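Local coordinates for protein cellobiose 2-epimerase (Spirochaeta thermophila DSM 6192, PDB 5ZIG) that probably catalyses the reversible epimerisation of cellobiose to 4-O-beta-D-glucopyranosyl-D-mannose, at residues Q33-P36 and I37-G40; H63-T66 and F67-F71; A167-D171 and W172-L176; S202-F205 and R206-E210. All blocks are in the same frame, centred on the assembly; numbering follows the deposited sequence.

Contact 1: residues Q33-P36 and I37-G40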
# COMPACT_ATOMS: atom_id res chain seq x y z
N GLN A 33 15.78 12.54 -5.55
CA GLN A 33 15.19 13.21 -4.39
C GLN A 33 15.78 12.73 -3.07
O GLN A 33 15.13 12.84 -2.03
CB GLN A 33 13.67 13.02 -4.36
CG GLN A 33 12.96 13.36 -5.64
CD GLN A 33 12.69 14.83 -5.76
OE1 GLN A 33 13.19 15.63 -4.98
NE2 GLN A 33 11.87 15.19 -6.74
N GLN A 34 16.98 12.16 -3.10
CA GLN A 34 17.70 11.78 -1.89
C GLN A 34 18.44 13.00 -1.32
O GLN A 34 19.04 13.78 -2.06
CB GLN A 34 18.68 10.65 -2.21
CG GLN A 34 18.06 9.53 -3.06
CD GLN A 34 19.03 8.39 -3.29
OE1 GLN A 34 19.39 7.66 -2.37
NE2 GLN A 34 19.44 8.22 -4.55
N ASP A 35 18.39 13.14 0.00
CA ASP A 35 19.04 14.19 0.77
C ASP A 35 20.53 13.88 0.96
O ASP A 35 20.88 12.95 1.69
CB ASP A 35 18.36 14.32 2.14
CG ASP A 35 18.71 15.60 2.87
OD1 ASP A 35 19.89 16.03 2.83
OD2 ASP A 35 17.81 16.15 3.53
N PRO A 36 21.43 14.65 0.33
CA PRO A 36 22.87 14.37 0.45
C PRO A 36 23.52 14.91 1.72
O PRO A 36 24.69 14.61 1.97
CB PRO A 36 23.45 15.04 -0.78
CG PRO A 36 22.54 16.25 -0.98
CD PRO A 36 21.16 15.81 -0.53
N ILE A 37 22.80 15.69 2.53
CA ILE A 37 23.34 16.18 3.79
C ILE A 37 22.93 15.28 4.94
O ILE A 37 23.77 14.79 5.69
CB ILE A 37 22.88 17.63 4.03
CG1 ILE A 37 23.34 18.51 2.87
CG2 ILE A 37 23.39 18.15 5.41
CD1 ILE A 37 22.77 19.89 2.93
N HIS A 38 21.63 15.01 5.05
CA HIS A 38 21.07 14.28 6.17
C HIS A 38 20.80 12.82 5.86
O HIS A 38 20.66 12.03 6.79
CB HIS A 38 19.77 14.95 6.60
CG HIS A 38 19.93 16.39 6.97
ND1 HIS A 38 20.75 16.82 7.99
CD2 HIS A 38 19.51 17.52 6.33
CE1 HIS A 38 20.73 18.14 8.04
NE2 HIS A 38 20.00 18.59 7.03
N GLY A 39 20.72 12.43 4.58
CA GLY A 39 20.32 11.08 4.25
C GLY A 39 18.82 10.93 4.14
O GLY A 39 18.04 11.85 4.42
N GLY A 40 18.40 9.73 3.73
CA GLY A 40 16.99 9.58 3.42
C GLY A 40 16.61 10.41 2.19
O GLY A 40 17.46 10.85 1.42
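An Asx turn led by Asp35, in which its carboxylate binds the backbone of Ile37 and His38, shapes the loop that follows helix 7-31. Asp35 OD1 accepts from two successive amides: Ile37 N at 2.9 Å, nearly in line with the C-O bond, and His38 N at 3.0 Å, which comes from above the carboxylate plane on an almost straight N-H...O path (176°). The CG of Asp35 stands anti to the backbone N (chi1 -165°), which swings the carboxylate beside its own carbonyl carbon and over the turn. Two backbone bonds complete the closure: Gly39 N to Asp35 O at 2.9 Å, and Asp35 N to Gly40 O, also at 2.9 Å.

Each residue type suits its place. Pro36 restricts the backbone at the bend and asks for no amide partner. Gly39 and Gly40 both have positive phi, and at Gly39 a CB would press on the preceding carbonyl oxygen. The imidazole of His38 presents its edge to Asp35 OD2, with CD2 at 3.6 Å, while Ile37 CG2 covers one ring face. With an alanine here in place of Asp35, the amides of Ile37 and His38 would probably lose their common acceptor and Lys55 its carboxylate, freeing the turn to open.

The loop is fastened outward as well. Lys55, at the start of strand 55-56, forms a salt bridge with Asp35 OD2 and also bonds Gly39 O, whereas Asn85 of helix 77-94 holds both Gln34 OE1 and Gly40 N. The turn thus lies within the loop that leads from helix 7-31 to strand 44-45.

Contact 2: residues H63-T66 and F67-F71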
# COMPACT_ATOMS: atom_id res chain seq x y z
N HIS A 63 9.92 4.18 0.30
CA HIS A 63 11.08 4.27 -0.58
C HIS A 63 12.03 3.11 -0.37
O HIS A 63 12.60 2.58 -1.34
CB HIS A 63 11.80 5.60 -0.37
CG HIS A 63 11.05 6.78 -0.90
ND1 HIS A 63 10.38 6.77 -2.11
CD2 HIS A 63 10.82 8.01 -0.36
CE1 HIS A 63 9.80 7.94 -2.30
NE2 HIS A 63 10.05 8.71 -1.26
N LEU A 64 12.22 2.68 0.89
CA LEU A 64 13.01 1.47 1.13
C LEU A 64 12.41 0.27 0.40
O LEU A 64 13.14 -0.49 -0.26
CB LEU A 64 13.12 1.18 2.62
CG LEU A 64 13.96 -0.09 2.87
CD1 LEU A 64 15.32 0.01 2.18
CD2 LEU A 64 14.14 -0.47 4.37
N TRP A 65 11.10 0.06 0.54
CA TRP A 65 10.46 -1.07 -0.14
C TRP A 65 10.61 -0.93 -1.65
O TRP A 65 11.02 -1.87 -2.33
CB TRP A 65 8.99 -1.19 0.26
CG TRP A 65 8.27 -2.39 -0.38
CD1 TRP A 65 8.12 -3.64 0.17
CD2 TRP A 65 7.61 -2.44 -1.66
NE1 TRP A 65 7.42 -4.45 -0.69
CE2 TRP A 65 7.09 -3.74 -1.81
CE3 TRP A 65 7.40 -1.49 -2.67
CZ2 TRP A 65 6.39 -4.13 -2.96
CZ3 TRP A 65 6.70 -1.89 -3.82
CH2 TRP A 65 6.20 -3.19 -3.94
N THR A 66 10.35 0.27 -2.18
CA THR A 66 10.38 0.45 -3.63
C THR A 66 11.75 0.09 -4.21
O THR A 66 11.84 -0.69 -5.16
CB THR A 66 9.99 1.88 -3.99
OG1 THR A 66 8.57 2.04 -3.82
CG2 THR A 66 10.36 2.20 -5.44
N PHE A 67 12.83 0.61 -3.61
CA PHE A 67 14.15 0.40 -4.22
C PHE A 67 14.72 -0.99 -3.96
O PHE A 67 15.57 -1.45 -4.73
CB PHE A 67 15.12 1.48 -3.74
CG PHE A 67 14.89 2.81 -4.42
CD1 PHE A 67 15.32 3.01 -5.72
CD2 PHE A 67 14.17 3.80 -3.80
CE1 PHE A 67 15.08 4.21 -6.36
CE2 PHE A 67 13.94 5.01 -4.43
CZ PHE A 67 14.38 5.21 -5.70
N SER A 68 14.28 -1.65 -2.89
CA SER A 68 14.58 -3.07 -2.73
C SER A 68 14.00 -3.89 -3.88
O SER A 68 14.69 -4.71 -4.50
CB SER A 68 14.03 -3.54 -1.39
OG SER A 68 14.70 -2.90 -0.31
N GLN A 69 12.71 -3.70 -4.16
CA GLN A 69 12.01 -4.47 -5.18
C GLN A 69 12.56 -4.15 -6.57
O GLN A 69 12.65 -5.04 -7.42
CB GLN A 69 10.51 -4.18 -5.12
CG GLN A 69 9.90 -4.55 -3.76
CD GLN A 69 9.78 -6.04 -3.56
OE1 GLN A 69 9.89 -6.81 -4.52
NE2 GLN A 69 9.55 -6.47 -2.31
N ALA A 70 12.95 -2.89 -6.79
CA ALA A 70 13.50 -2.50 -8.09
C ALA A 70 14.88 -3.12 -8.31
O ALA A 70 15.20 -3.53 -9.43
CB ALA A 70 13.57 -0.98 -8.20
N PHE A 71 15.70 -3.21 -7.26
CA PHE A 71 16.99 -3.89 -7.40
C PHE A 71 16.81 -5.39 -7.65
O PHE A 71 17.60 -6.01 -8.36
CB PHE A 71 17.87 -3.65 -6.17
CG PHE A 71 19.22 -4.31 -6.25
CD1 PHE A 71 20.22 -3.81 -7.08
CD2 PHE A 71 19.50 -5.44 -5.49
CE1 PHE A 71 21.47 -4.43 -7.15
CE2 PHE A 71 20.75 -6.05 -5.54
CZ PHE A 71 21.73 -5.54 -6.37
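Gln69 lays its CG over the six-membered ring of Trp65, 3.6 Å from the centroid and only 15° off the ring normal, a CH-pi contact between residues one helical turn apart. Trp65 CG stands anti to the backbone N (chi1 -178°), which carries the indole outward and brings one face of it against the Gln69 side chain. The amide is tilted against the ring; Gln69 NE2 comes within 3.4 Å of Trp65 NE1, but both are donors and no hydrogen bond joins them. On another side of the helix Ser68 OG bonds Leu64 O at 2.9 Å, while Ser68 N reaches the same oxygen at 3.1 Å from the opposite face of its plane. Phe67 turns a ring edge to the backbone, with CD2 3.2 Å from His63 O, and Thr66 CG2 lies over one of its faces.

Further out, Tyr127 stacks on Trp65, Ser383 bonds His63 ND1, and Thr66 OG1 bonds Arg62 O. Helices 7-31, 77-94, 119-136 and 384-402 all touch this stretch of helix 57-73.

The chemistry is that of a buried helix: the serine and threonine hydroxyls are satisfied by carbonyls of their own helix, and the aliphatic part of a glutamine serves as an apolar lid on an indole.

Contact 3: residues A167-D171 and W172-L176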
# COMPACT_ATOMS: atom_id res chain seq x y z
N ALA A 167 -2.55 2.94 17.70
CA ALA A 167 -1.29 3.63 17.95
C ALA A 167 -1.00 3.59 19.45
O ALA A 167 -1.87 3.31 20.27
CB ALA A 167 -1.34 5.07 17.44
N PHE A 168 0.26 3.87 19.79
CA PHE A 168 0.71 3.88 21.17
C PHE A 168 1.62 5.07 21.41
O PHE A 168 2.22 5.64 20.49
CB PHE A 168 1.46 2.57 21.54
CG PHE A 168 0.56 1.39 21.70
CD1 PHE A 168 0.16 0.65 20.59
CD2 PHE A 168 0.11 1.02 22.96
CE1 PHE A 168 -0.67 -0.46 20.75
CE2 PHE A 168 -0.73 -0.08 23.12
CZ PHE A 168 -1.13 -0.81 22.01
N THR A 169 1.70 5.45 22.69
CA THR A 169 2.68 6.41 23.17
C THR A 169 4.09 5.90 22.90
O THR A 169 4.32 4.72 22.61
CB THR A 169 2.49 6.67 24.66
OG1 THR A 169 2.33 5.41 25.34
CG2 THR A 169 1.27 7.54 24.92
N GLU A 170 5.06 6.82 23.05
CA GLU A 170 6.43 6.51 22.68
C GLU A 170 6.92 5.23 23.36
O GLU A 170 7.51 4.35 22.71
CB GLU A 170 7.34 7.70 23.02
CG GLU A 170 8.79 7.46 22.64
CD GLU A 170 9.69 8.63 22.99
OE1 GLU A 170 9.19 9.61 23.60
OE2 GLU A 170 10.89 8.57 22.66
N ASP A 171 6.65 5.07 24.67
CA ASP A 171 7.11 3.93 25.44
C ASP A 171 6.28 2.67 25.23
O ASP A 171 6.52 1.67 25.92
CB ASP A 171 7.15 4.28 26.94
CG ASP A 171 5.79 4.70 27.49
OD1 ASP A 171 4.74 4.34 26.90
OD2 ASP A 171 5.76 5.38 28.54
N TRP A 172 5.30 2.71 24.31
CA TRP A 172 4.42 1.60 23.95
C TRP A 172 3.51 1.17 25.09
O TRP A 172 3.02 0.03 25.11
CB TRP A 172 5.20 0.38 23.44
CG TRP A 172 5.80 0.49 22.06
CD1 TRP A 172 7.08 0.84 21.75
CD2 TRP A 172 5.16 0.19 20.80
NE1 TRP A 172 7.27 0.81 20.39
CE2 TRP A 172 6.11 0.39 19.78
CE3 TRP A 172 3.88 -0.26 20.45
CZ2 TRP A 172 5.82 0.20 18.43
CZ3 TRP A 172 3.59 -0.45 19.08
CH2 TRP A 172 4.56 -0.22 18.11
N SER A 173 3.24 2.07 26.04
CA SER A 173 2.47 1.71 27.22
C SER A 173 0.98 1.99 27.09
O SER A 173 0.17 1.26 27.66
CB SER A 173 2.98 2.49 28.44
OG SER A 173 2.50 3.83 28.45
N THR A 174 0.60 3.04 26.36
CA THR A 174 -0.75 3.58 26.35
C THR A 174 -1.30 3.59 24.93
O THR A 174 -0.74 4.28 24.07
CB THR A 174 -0.74 5.00 26.93
OG1 THR A 174 -0.30 4.96 28.29
CG2 THR A 174 -2.11 5.67 26.82
N PRO A 175 -2.35 2.83 24.62
CA PRO A 175 -2.92 2.91 23.27
C PRO A 175 -3.53 4.28 23.02
O PRO A 175 -4.09 4.91 23.92
CB PRO A 175 -3.98 1.79 23.26
CG PRO A 175 -4.26 1.48 24.70
CD PRO A 175 -3.00 1.80 25.45
N LEU A 176 -3.38 4.74 21.79
CA LEU A 176 -3.95 5.98 21.30
C LEU A 176 -4.89 5.68 20.15
O LEU A 176 -4.55 4.86 19.28
CB LEU A 176 -2.84 6.93 20.84
CG LEU A 176 -1.99 7.53 21.96
CD1 LEU A 176 -0.72 8.18 21.42
CD2 LEU A 176 -2.82 8.53 22.72
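Strands 167-168 and 175-176 run antiparallel as a beta hairpin whose connection, residues 170-173, is enclosed by the bond from Thr169 N to Thr174 O at 3.0 Å. Ala167 faces Leu176 in a hydrogen-bonded pair, and Phe168 faces Pro175 in a non-hydrogen-bonded one. That placing suits the proline, which has no N-H to offer. Leu176 N meets Ala167 O at 2.6 Å. At the connection a type I turn from Thr169 to Trp172 is closed by Trp172 N on Thr169 O at 2.8 Å. Trp172 then takes a left-handed helical conformation (phi 65°), which brings the chain back toward the second strand.

Asp171 OD1 gathers three donors, all tilted out of the carboxylate plane. Ser173 N reaches it on the anti side, forming an Asx turn, whereas Ser173 OG (2.8 Å) and Thr169 OG1 (3.1 Å) come on the syn side. Thr169 OG1 sits between its own backbone N and carbonyl carbon (chi1 46°), a crowded position that lets it also accept from Thr174 N at 3.1 Å. Thr169 suits its place because its one hydroxyl serves both aspartate and backbone; Ser173 OG in turn accepts from Thr174 OG1.

Phe168 carries the apolar side. Pro175 CA lies over one face of its ring, and Phe168 CD1 comes 3.8 Å from Trp172 CE3, the two rings inclined at 36°.

Both aromatic side chains rest on Leu119 of helix 119-136, and Trp172 NE1 bonds Arg100 O. Arg155 of helix 139-156 binds Trp172 O, while Glu170 forms a salt bridge with Arg115. Strand 167-168 is the middle member of a small antiparallel sheet, between 117-118 and 175-176.

Contact 4: residues S202-F205 and R206-E210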
# COMPACT_ATOMS: atom_id res chain seq x y z
N SER A 202 2.02 -10.87 5.29
CA SER A 202 2.15 -11.71 4.09
C SER A 202 3.58 -11.72 3.58
O SER A 202 4.14 -12.79 3.29
CB SER A 202 1.20 -11.23 2.98
OG SER A 202 -0.17 -11.47 3.31
N THR A 203 4.22 -10.55 3.51
CA THR A 203 5.58 -10.44 3.00
C THR A 203 6.61 -10.96 4.01
O THR A 203 7.59 -11.60 3.62
CB THR A 203 5.85 -8.97 2.59
OG1 THR A 203 5.14 -8.68 1.38
CG2 THR A 203 7.34 -8.70 2.36
N LEU A 204 6.41 -10.71 5.31
CA LEU A 204 7.31 -11.29 6.31
C LEU A 204 7.20 -12.81 6.30
O LEU A 204 8.22 -13.51 6.41
CB LEU A 204 7.00 -10.72 7.71
CG LEU A 204 7.91 -11.19 8.86
CD1 LEU A 204 9.38 -10.81 8.62
CD2 LEU A 204 7.43 -10.72 10.23
N PHE A 205 5.99 -13.34 6.11
CA PHE A 205 5.82 -14.79 6.00
C PHE A 205 6.42 -15.34 4.71
O PHE A 205 7.03 -16.42 4.72
CB PHE A 205 4.34 -15.15 6.09
CG PHE A 205 4.06 -16.63 5.97
CD1 PHE A 205 4.33 -17.48 7.03
CD2 PHE A 205 3.54 -17.17 4.80
CE1 PHE A 205 4.07 -18.83 6.93
CE2 PHE A 205 3.29 -18.51 4.69
CZ PHE A 205 3.55 -19.35 5.75
N ARG A 206 6.24 -14.64 3.59
CA ARG A 206 6.89 -15.07 2.35
C ARG A 206 8.40 -15.13 2.53
O ARG A 206 9.06 -16.05 2.04
CB ARG A 206 6.54 -14.13 1.20
CG ARG A 206 7.28 -14.49 -0.09
CD ARG A 206 6.91 -13.57 -1.28
NE ARG A 206 5.65 -13.99 -1.88
CZ ARG A 206 4.49 -13.40 -1.68
NH1 ARG A 206 4.41 -12.33 -0.90
NH2 ARG A 206 3.40 -13.87 -2.28
N THR A 207 8.97 -14.15 3.24
CA THR A 207 10.41 -14.05 3.40
C THR A 207 10.95 -15.12 4.36
O THR A 207 12.07 -15.60 4.18
CB THR A 207 10.77 -12.64 3.91
OG1 THR A 207 10.10 -11.64 3.11
CG2 THR A 207 12.29 -12.38 3.93
N THR A 208 10.17 -15.53 5.37
CA THR A 208 10.69 -16.39 6.44
C THR A 208 9.92 -17.69 6.68
O THR A 208 10.49 -18.60 7.28
CB THR A 208 10.72 -15.63 7.78
OG1 THR A 208 9.37 -15.36 8.20
CG2 THR A 208 11.48 -14.31 7.68
N LYS A 209 8.65 -17.78 6.29
CA LYS A 209 7.84 -18.98 6.53
C LYS A 209 7.75 -19.31 8.01
O LYS A 209 7.58 -20.47 8.40
CB LYS A 209 8.37 -20.19 5.75
CG LYS A 209 7.87 -20.29 4.31
CD LYS A 209 8.62 -19.34 3.39
CE LYS A 209 10.14 -19.52 3.52
NZ LYS A 209 10.92 -18.67 2.56
N GLU A 210 7.87 -18.29 8.85
CA GLU A 210 7.74 -18.50 10.28
C GLU A 210 6.26 -18.71 10.59
O GLU A 210 5.43 -17.90 10.16
CB GLU A 210 8.34 -17.32 11.04
CG GLU A 210 8.10 -17.30 12.55
CD GLU A 210 8.47 -18.60 13.24
OE1 GLU A 210 9.61 -19.09 13.05
OE2 GLU A 210 7.60 -19.13 13.97
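Thr207 and Thr208 each grip the carbonyl four residues back with both hydroxyl and amide. Thr207 OG1 bonds Thr203 O at 2.6 Å and Thr207 N the same oxygen at 2.9 Å; Thr208 OG1 and Thr208 N hold Leu204 O at 2.8 and 3.0 Å. In each case the two donors come from opposite faces of the carbonyl plane. Thr208 OG1 lies between its own backbone N and carbonyl carbon (chi1 67°), where it also takes a weak bond from Glu210 N. A valine here has no hydroxyl, and Leu204 O would probably lose its second donor and the Glu210 amide its weak acceptor, loosening the helix end. Lys209 N closes the last turn on Phe205 O at 2.6 Å.

Around this polar frame, Phe205 directs a ring edge at Glu210 O, 3.3 Å from CD1, and packs on Val213 and Met217 of helix 211-228. The long arm of Arg206 reaches Glu263 of helix 251-269 in a salt bridge.

Lys209 has positive phi, as commonly occurs just past a helix C-terminus, and Glu210 N-caps the next helix through Arg212 N. The arrangement is a tight helix-to-helix turn, as in the helical hairpins of an (alpha/alpha)6 barrel.

How the contacts relate
Contact 2 is the buried one, its centre about 13 Å from the centre of the chain, and relies on aromatic packing. Contacts 1 and 3, their centres each about 24 Å from it, are partly exposed turns in which an aspartate carboxylate oxygen collects several donors. Contact 4 lies between, part core and part surface, at the end of its helix. Contacts 2 and 4 share one device, a hydroxyl doubling the amide on a helix carbonyl, and both pack against helix 119-136: Tyr127 touches Trp65 as well as Thr203. Contact 3 rests on the same helix through Leu119. No two contacts touch; the nearest atoms of contacts 2 and 4 are about 5 Å apart, those of contacts 1 and 2 about 6 Å.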